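Local coordinates for extracellular solute-binding protein, family 1 (PDB 6G7N) that binds ferric iron and probably delivers it, as the periplasmic binding protein, to an ABC transporter for iron uptake, at residues N82-N87 with F96-R101; A86-P91 with T229-S234. One frame throughout, in Å; residues are numbered along the deposited sequence.

Contact 1: residues N82-N87 with F96-R101. With DAL (D-alanine), chain C.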
ATOM      1  N   ASN A  82      18.575   6.895  -6.731  1.00  9.29           N
ATOM      2  CA  ASN A  82      19.507   6.172  -5.880  1.00  9.46           C
ATOM      3  C   ASN A  82      18.849   5.722  -4.555  1.00  9.19           C
ATOM      4  O   ASN A  82      19.098   4.612  -4.096  1.00  9.91           O
ATOM      5  CB  ASN A  82      20.760   7.006  -5.596  1.00 10.00           C
ATOM      6  CG  ASN A  82      21.750   6.225  -4.768  1.00 12.00           C
ATOM      7  OD1 ASN A  82      22.097   5.079  -5.091  1.00 12.47           O
ATOM      8  ND2 ASN A  82      22.125   6.816  -3.594  1.00 16.21           N
ATOM      9  N   LYS A  83      18.063   6.596  -3.956  1.00  8.90           N
ATOM     10  CA  LYS A  83      17.509   6.312  -2.647  1.00  9.02           C
ATOM     11  C   LYS A  83      16.243   5.451  -2.666  1.00  8.79           C
ATOM     12  O   LYS A  83      15.972   4.771  -1.673  1.00  9.48           O
ATOM     13  CB  LYS A  83      17.237   7.616  -1.876  1.00  9.72           C
ATOM     14  CG  LYS A  83      18.509   8.408  -1.561  1.00 11.13           C
ATOM     15  CD  LYS A  83      19.447   7.690  -0.608  1.00 13.19           C
ATOM     16  CE  LYS A  83      20.644   8.535  -0.256  1.00 15.35           C
ATOM     17  NZ  LYS A  83      21.541   7.853   0.710  1.00 17.97           N
ATOM     18  N   ILE A  84      15.445   5.515  -3.737  1.00  8.63           N
ATOM     19  CA  ILE A  84      14.210   4.723  -3.813  1.00  8.73           C
ATOM     20  C   ILE A  84      14.521   3.460  -4.588  1.00  8.68           C
ATOM     21  O   ILE A  84      14.974   3.518  -5.737  1.00  8.74           O
ATOM     22  CB  ILE A  84      13.063   5.503  -4.435  1.00  9.01           C
ATOM     23  CG1 ILE A  84      12.793   6.784  -3.657  1.00  9.04           C
ATOM     24  CG2 ILE A  84      11.833   4.638  -4.517  1.00  9.45           C
ATOM     25  CD1 ILE A  84      11.753   7.694  -4.248  1.00 10.14           C
ATOM     26  N   PRO A  85      14.280   2.270  -3.984  1.00  8.82           N
ATOM     27  CA  PRO A  85      14.512   1.038  -4.719  1.00  8.89           C
ATOM     28  C   PRO A  85      13.776   1.034  -6.058  1.00  8.50           C
ATOM     29  O   PRO A  85      12.633   1.479  -6.140  1.00  8.43           O
ATOM     30  CB  PRO A  85      13.929  -0.041  -3.767  1.00 10.29           C
ATOM     31  CG  PRO A  85      14.001   0.571  -2.408  1.00 11.67           C
ATOM     32  CD  PRO A  85      13.757   2.031  -2.622  1.00  9.91           C
ATOM     33  N   ALA A  86      14.420   0.470  -7.090  1.00  8.68           N
ATOM     34  CA  ALA A  86      13.841   0.491  -8.426  1.00  8.33           C
ATOM     35  C   ALA A  86      12.452  -0.121  -8.497  1.00  8.29           C
ATOM     36  O   ALA A  86      11.608   0.341  -9.257  1.00  8.94           O
ATOM     37  CB  ALA A  86      14.761  -0.212  -9.405  1.00  9.27           C
ATOM     38  N   ASN A  87      12.213  -1.168  -7.712  1.00  8.20           N
ATOM     39  CA  ASN A  87      10.915  -1.841  -7.719  1.00  8.30           C
ATOM     40  C   ASN A  87       9.786  -0.995  -7.157  1.00  8.42           C
ATOM     41  O   ASN A  87       8.622  -1.340  -7.355  1.00  8.98           O
ATOM     42  CB  ASN A  87      10.994  -3.196  -7.007  1.00  9.36           C
ATOM     43  CG  ASN A  87      11.438  -3.088  -5.565  1.00  9.16           C
ATOM     44  OD1 ASN A  87      12.568  -2.634  -5.306  1.00 10.03           O
ATOM     45  ND2 ASN A  87      10.577  -3.463  -4.619  1.00  9.98           N
ATOM     46  N   PHE A  96       6.704   7.740  -7.566  1.00  8.96           N
ATOM     47  CA  PHE A  96       7.752   7.200  -6.688  1.00  9.14           C
ATOM     48  C   PHE A  96       7.133   6.803  -5.366  1.00  9.08           C
ATOM     49  O   PHE A  96       6.318   7.536  -4.816  1.00 10.04           O
ATOM     50  CB  PHE A  96       8.814   8.300  -6.420  1.00  9.95           C
ATOM     51  CG  PHE A  96       9.445   8.850  -7.675  1.00  9.86           C
ATOM     52  CD1 PHE A  96       8.812   9.881  -8.385  1.00 10.77           C
ATOM     53  CD2 PHE A  96      10.602   8.300  -8.215  1.00 10.16           C
ATOM     54  CE1 PHE A  96       9.333  10.351  -9.575  1.00 11.50           C
ATOM     55  CE2 PHE A  96      11.108   8.771  -9.424  1.00 10.80           C
ATOM     56  CZ  PHE A  96      10.469   9.782 -10.087  1.00 11.59           C
ATOM     57  N   GLY A  97       7.591   5.677  -4.809  1.00  8.99           N
ATOM     58  CA  GLY A  97       7.215   5.317  -3.453  1.00  9.51           C
ATOM     59  C   GLY A  97       8.048   6.010  -2.390  1.00  8.72           C
ATOM     60  O   GLY A  97       9.247   6.113  -2.530  1.00  9.99           O
ATOM     61  N   PHE A  98       7.357   6.411  -1.315  1.00  9.12           N
ATOM     62  CA  PHE A  98       7.998   7.056  -0.174  1.00  9.62           C
ATOM     63  C   PHE A  98       7.817   6.315   1.141  1.00  9.68           C
ATOM     64  O   PHE A  98       8.619   6.510   2.050  1.00 10.87           O
ATOM     65  CB  PHE A  98       7.571   8.511  -0.044  1.00 10.75           C
ATOM     66  CG  PHE A  98       7.977   9.329  -1.251  1.00  9.82           C
ATOM     67  CD1 PHE A  98       9.281   9.752  -1.418  1.00  9.95           C
ATOM     68  CD2 PHE A  98       7.075   9.638  -2.246  1.00 11.37           C
ATOM     69  CE1 PHE A  98       9.664  10.451  -2.549  1.00 10.59           C
ATOM     70  CE2 PHE A  98       7.458  10.313  -3.395  1.00 11.96           C
ATOM     71  CZ  PHE A  98       8.749  10.733  -3.538  1.00 11.61           C
ATOM     72  N   SER A  99       6.805   5.442   1.254  1.00  9.42           N
ATOM     73  CA  SER A  99       6.745   4.453   2.344  1.00  9.55           C
ATOM     74  C   SER A  99       6.179   3.170   1.750  1.00  9.43           C
ATOM     75  O   SER A  99       5.590   3.189   0.668  1.00  9.80           O
ATOM     76  CB  SER A  99       5.999   4.935   3.594  1.00 11.05           C
ATOM     77  OG  SER A  99       4.632   5.109   3.358  1.00 11.83           O
ATOM     78  N   LYS A 100       6.358   2.080   2.482  1.00  9.71           N
ATOM     79  CA  LYS A 100       6.052   0.747   2.011  1.00 10.42           C
ATOM     80  C   LYS A 100       5.162   0.017   3.005  1.00  9.84           C
ATOM     81  O   LYS A 100       5.351   0.097   4.219  1.00 10.47           O
ATOM     82  CB  LYS A 100       7.411  -0.036   1.854  1.00 14.43           C
ATOM     83  CG  LYS A 100       7.411  -1.488   1.533  1.00 14.84           C
ATOM     84  CD  LYS A 100       8.871  -1.886   1.373  1.00 14.57           C
ATOM     85  CE  LYS A 100       9.768  -1.947   2.608  1.00 14.60           C
ATOM     86  NZ  LYS A 100      11.048  -2.625   2.282  1.00 14.27           N
ATOM     87  N   ARG A 101       4.214  -0.742   2.455  1.00  9.67           N
ATOM     88  CA  ARG A 101       3.325  -1.624   3.218  1.00  9.46           C
ATOM     89  C   ARG A 101       3.438  -3.025   2.639  1.00  9.51           C
ATOM     90  O   ARG A 101       3.810  -3.218   1.505  1.00 10.72           O
ATOM     91  CB  ARG A 101       1.880  -1.110   3.222  1.00 10.35           C
ATOM     92  CG  ARG A 101       1.225  -0.939   1.836  1.00 10.34           C
ATOM     93  CD  ARG A 101       1.373   0.444   1.211  1.00 10.26           C
ATOM     94  NE  ARG A 101       0.836   1.533   2.005  1.00 10.33           N
ATOM     95  CZ  ARG A 101      -0.471   1.765   2.211  1.00 10.50           C
ATOM     96  NH1 ARG A 101      -0.831   2.728   3.030  1.00 11.40           N
ATOM     97  NH2 ARG A 101      -1.410   1.026   1.632  1.00 11.19           N
TER
HETATM   98  N   DAL C 401      -6.131   3.578   4.032  0.80 20.99           N
HETATM   99  CA  DAL C 401      -5.316   4.747   4.506  0.80 22.85           C
HETATM  100  CB  DAL C 401      -5.772   6.025   3.819  0.80 27.91           C
HETATM  101  C   DAL C 401      -3.845   4.539   4.356  0.80 18.87           C
HETATM  102  O   DAL C 401      -3.483   3.397   4.008  0.80 16.87           O
HETATM  103  OXT DAL C 401      -3.080   5.514   4.592  0.80 21.78           O
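Ile84 meets the strand through its CD1 methyl, which reaches three neighbours in a row. Ile84 CD1 lies 3.7 Å from Phe96 CB and 3.9 Å from Phe98 CE1. Closest is Gly97 O, 3.4 Å from Ile84 CD1. The side chains of Ile84 and Phe96 stand roughly perpendicular, whereas Phe98, whose bond from CA to CB leads away from Ile84, brings its ring back to the same methyl; both rings are met obliquely. With CG1 anti to the carbonyl carbon (chi1 -57°) and the chain extended beyond it, CD1 is carried forward, while Ile84 CG2 settles 3.6 Å from Gly97 O. That carbonyl oxygen is thus buried under methyl groups and has no hydrogen-bond partner. Cut back to an alanine, this position would lose the methyls over Gly97 O and is likely to leave a gap between Phe96 CB and the Phe98 ring. Val256 covers Ile84 and Phe98 from a neighbouring loop. Further along the strand, Arg101 turns the edge of its guanidinium to the D-alanine ligand, and NH1 gives O a hydrogen bond of 2.9 Å at 163°. Glu270 forms a salt bridge with the same NH1 and probably helps to orient it. Between the hydrophobic end and this ligand site, Phe98 and Ser99 both face Ser234, the classic beta bulge that breaks strand 96-108 in this periplasmic binding protein fold.

Contact 2: residues A86-P91 with T229-S234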
ATOM      1  N   ALA A  86      14.420   0.470  -7.090  1.00  8.68           N
ATOM      2  CA  ALA A  86      13.841   0.491  -8.426  1.00  8.33           C
ATOM      3  C   ALA A  86      12.452  -0.121  -8.497  1.00  8.29           C
ATOM      4  O   ALA A  86      11.608   0.341  -9.257  1.00  8.94           O
ATOM      5  CB  ALA A  86      14.761  -0.212  -9.405  1.00  9.27           C
ATOM      6  N   ASN A  87      12.213  -1.168  -7.712  1.00  8.20           N
ATOM      7  CA  ASN A  87      10.915  -1.841  -7.719  1.00  8.30           C
ATOM      8  C   ASN A  87       9.786  -0.995  -7.157  1.00  8.42           C
ATOM      9  O   ASN A  87       8.622  -1.340  -7.355  1.00  8.98           O
ATOM     10  CB  ASN A  87      10.994  -3.196  -7.007  1.00  9.36           C
ATOM     11  CG  ASN A  87      11.438  -3.088  -5.565  1.00  9.16           C
ATOM     12  OD1 ASN A  87      12.568  -2.634  -5.306  1.00 10.03           O
ATOM     13  ND2 ASN A  87      10.577  -3.463  -4.619  1.00  9.98           N
ATOM     14  N   LEU A  88      10.112   0.072  -6.414  1.00  8.21           N
ATOM     15  CA  LEU A  88       9.148   0.913  -5.747  1.00  8.60           C
ATOM     16  C   LEU A  88       8.956   2.262  -6.449  1.00  8.63           C
ATOM     17  O   LEU A  88       8.369   3.178  -5.859  1.00  9.80           O
ATOM     18  CB  LEU A  88       9.534   1.119  -4.278  1.00  8.69           C
ATOM     19  CG  LEU A  88       9.718  -0.165  -3.463  1.00  9.08           C
ATOM     20  CD1 LEU A  88      10.067   0.170  -2.021  1.00 11.03           C
ATOM     21  CD2 LEU A  88       8.485  -1.061  -3.505  1.00  9.72           C
ATOM     22  N   ARG A  89       9.413   2.382  -7.697  1.00  8.71           N
ATOM     23  CA  ARG A  89       9.178   3.608  -8.471  1.00  9.10           C
ATOM     24  C   ARG A  89       8.794   3.236  -9.900  1.00  9.05           C
ATOM     25  O   ARG A  89       9.129   2.176 -10.436  1.00  9.42           O
ATOM     26  CB  ARG A  89      10.394   4.554  -8.423  1.00  9.05           C
ATOM     27  CG  ARG A  89      11.750   3.898  -8.618  1.00  8.94           C
ATOM     28  CD  ARG A  89      12.898   4.927  -8.616  1.00  9.13           C
ATOM     29  NE  ARG A  89      14.223   4.319  -8.436  1.00  9.04           N
ATOM     30  CZ  ARG A  89      14.947   3.764  -9.407  1.00  9.30           C
ATOM     31  NH1 ARG A  89      16.158   3.278  -9.098  1.00  9.34           N
ATOM     32  NH2 ARG A  89      14.492   3.668 -10.653  1.00  9.82           N
ATOM     33  N   SER A  90       8.053   4.153 -10.536  1.00  9.15           N
ATOM     34  CA  SER A  90       7.602   3.947 -11.911  1.00  9.35           C
ATOM     35  C   SER A  90       8.801   3.749 -12.836  1.00  9.41           C
ATOM     36  O   SER A  90       9.688   4.617 -12.856  1.00  9.80           O
ATOM     37  CB  SER A  90       6.925   5.230 -12.376  1.00  9.79           C
ATOM     38  OG  SER A  90       6.647   5.233 -13.762  1.00 11.44           O
ATOM     39  N   PRO A  91       8.781   2.743 -13.716  1.00  9.50           N
ATOM     40  CA  PRO A  91       9.837   2.634 -14.736  1.00 10.88           C
ATOM     41  C   PRO A  91       9.956   3.859 -15.633  1.00 11.66           C
ATOM     42  O   PRO A  91      11.041   4.117 -16.166  1.00 13.64           O
ATOM     43  CB  PRO A  91       9.428   1.390 -15.534  1.00 12.10           C
ATOM     44  CG  PRO A  91       8.717   0.560 -14.507  1.00 12.13           C
ATOM     45  CD  PRO A  91       7.911   1.550 -13.723  1.00 10.87           C
ATOM     46  N   THR A 229       7.530 -11.470  -0.225  1.00  9.13           N
ATOM     47  CA  THR A 229       6.246 -10.934   0.133  1.00  8.83           C
ATOM     48  C   THR A 229       5.827  -9.806  -0.823  1.00  8.91           C
ATOM     49  O   THR A 229       6.667  -9.028  -1.286  1.00  9.79           O
ATOM     50  CB  THR A 229       6.305 -10.434   1.593  1.00  9.47           C
ATOM     51  OG1 THR A 229       6.594 -11.537   2.446  1.00 10.99           O
ATOM     52  CG2 THR A 229       5.063  -9.735   2.062  1.00 10.27           C
ATOM     53  N   HIS A 230       4.515  -9.708  -1.063  1.00  9.24           N
ATOM     54  CA  HIS A 230       3.918  -8.612  -1.850  1.00  8.93           C
ATOM     55  C   HIS A 230       3.972  -7.317  -1.037  1.00  8.69           C
ATOM     56  O   HIS A 230       3.352  -7.227   0.046  1.00  9.81           O
ATOM     57  CB  HIS A 230       2.485  -8.982  -2.179  1.00  9.87           C
ATOM     58  CG  HIS A 230       1.711  -7.912  -2.872  1.00  9.63           C
ATOM     59  ND1 HIS A 230       1.667  -7.771  -4.235  1.00 10.18           N
ATOM     60  CD2 HIS A 230       0.901  -6.938  -2.378  1.00 10.47           C
ATOM     61  CE1 HIS A 230       0.848  -6.768  -4.530  1.00 10.29           C
ATOM     62  NE2 HIS A 230       0.359  -6.243  -3.429  1.00 10.17           N
ATOM     63  N   VAL A 231       4.720  -6.351  -1.562  1.00  8.81           N
ATOM     64  CA  VAL A 231       4.812  -5.029  -0.990  1.00  9.20           C
ATOM     65  C   VAL A 231       4.190  -4.016  -1.922  1.00  9.06           C
ATOM     66  O   VAL A 231       4.155  -4.166  -3.148  1.00  9.90           O
ATOM     67  CB  VAL A 231       6.255  -4.661  -0.578  1.00 10.23           C
ATOM     68  CG1 VAL A 231       6.726  -5.604   0.527  1.00 10.93           C
ATOM     69  CG2 VAL A 231       7.226  -4.652  -1.738  1.00 10.47           C
ATOM     70  N   ASN A 232       3.734  -2.932  -1.327  1.00  9.11           N
ATOM     71  CA  ASN A 232       3.110  -1.846  -2.096  1.00  9.55           C
ATOM     72  C   ASN A 232       3.492  -0.537  -1.425  1.00  8.96           C
ATOM     73  O   ASN A 232       4.220  -0.552  -0.417  1.00  9.46           O
ATOM     74  CB  ASN A 232       1.597  -2.119  -2.203  1.00  9.52           C
ATOM     75  CG  ASN A 232       0.911  -1.500  -3.418  1.00 10.36           C
ATOM     76  OD1 ASN A 232       1.358  -0.476  -3.965  1.00 10.55           O
ATOM     77  ND2 ASN A 232      -0.215  -2.100  -3.837  1.00 11.36           N
ATOM     78  N   ILE A 233       3.048   0.594  -1.993  1.00  8.97           N
ATOM     79  CA  ILE A 233       3.606   1.889  -1.605  1.00  8.86           C
ATOM     80  C   ILE A 233       2.543   2.925  -1.297  1.00  9.08           C
ATOM     81  O   ILE A 233       1.430   2.915  -1.840  1.00 10.40           O
ATOM     82  CB  ILE A 233       4.536   2.440  -2.717  1.00  8.82           C
ATOM     83  CG1 ILE A 233       3.843   2.502  -4.085  1.00  9.62           C
ATOM     84  CG2 ILE A 233       5.806   1.620  -2.782  1.00  9.37           C
ATOM     85  CD1 ILE A 233       4.577   3.356  -5.104  1.00  9.80           C
ATOM     86  N   SER A 234       2.957   3.876  -0.442  1.00  9.28           N
ATOM     87  CA  SER A 234       2.431   5.231  -0.410  1.00 10.35           C
ATOM     88  C   SER A 234       3.374   6.063  -1.268  1.00  9.67           C
ATOM     89  O   SER A 234       4.584   5.950  -1.104  1.00 10.93           O
ATOM     90  CB  SER A 234       2.450   5.801   1.022  1.00 11.49           C
ATOM     91  OG  SER A 234       1.619   5.099   1.910  1.00 12.82           O
TER
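Leu88 meets Val231 and Ile233 mainly through aliphatic carbons, and no hydrogen bond runs between the two segments. Leu88 CD2 lies 3.9 Å from Ile233 CG2 and is the atom that reaches both strand residues; its distance to Val231 CG2 is 4.2 Å. Leu88 and Ile233 run alongside each other, pointing opposite ways; Ile233 CG2 also lies 4.0 Å from Leu88 CB, and Ile233 CD1 comes 3.9 Å from Leu88 O. Val231 instead lies across the leucine, and one methyl of each touches. In Leu88, CG lies anti to the carbonyl carbon (chi1 -56°) and CD1 runs on extended, which leaves CD2 as the branch facing the strand although the bond from CA to CB does not point at it. Val231 and Ile233, two apart, both send their CB toward the loop, and Asn232 between them points away, the alternation of a beta strand.

Polar interactions stay within each segment or go to other parts of the chain. Asn232 OD1 takes the N-H of Ile233 at 2.8 Å and 149°, with the donor tilted 18° from the carbonyl plane; OD1 is also bonded to the backbone N of Ala60. In the loop, Ala86 CA lies 3.6 Å above the plane of the Arg89 guanidinium, over its centre, and Arg89 NE bonds Ile84 O. Val231 O goes to Tyr299 OH.

Since three buried aliphatic side chains supply the cross-contact, its chemistry implies that the loop is held to the strand here by shape and exclusion of water, while the directional bonds run along each segment or out to other parts of the chain.

From the last turn of helix 78-83 into the loop behind it, residues 82-87 lead into contact 1, which closes a short loop, with only eight residues between its segments, onto the start of strand 96-108. Contact 2 begins in that same loop, sharing Ala86 and Asn87, but spans 137 residues to strand 231-239. Its first segment, 86-91, starts before strand 96-108, so the two closures overlap and cross. They meet physically as well: Gly97 N lies 2.8 Å from Leu88 O, and Phe98 N lies 2.8 Å from Ser234 O, both probable hydrogen bonds. Together they tie the loop after helix 78-83 to two antiparallel neighbours of the mixed sheet, with Arg101 of contact 1 lying in the ligand pocket.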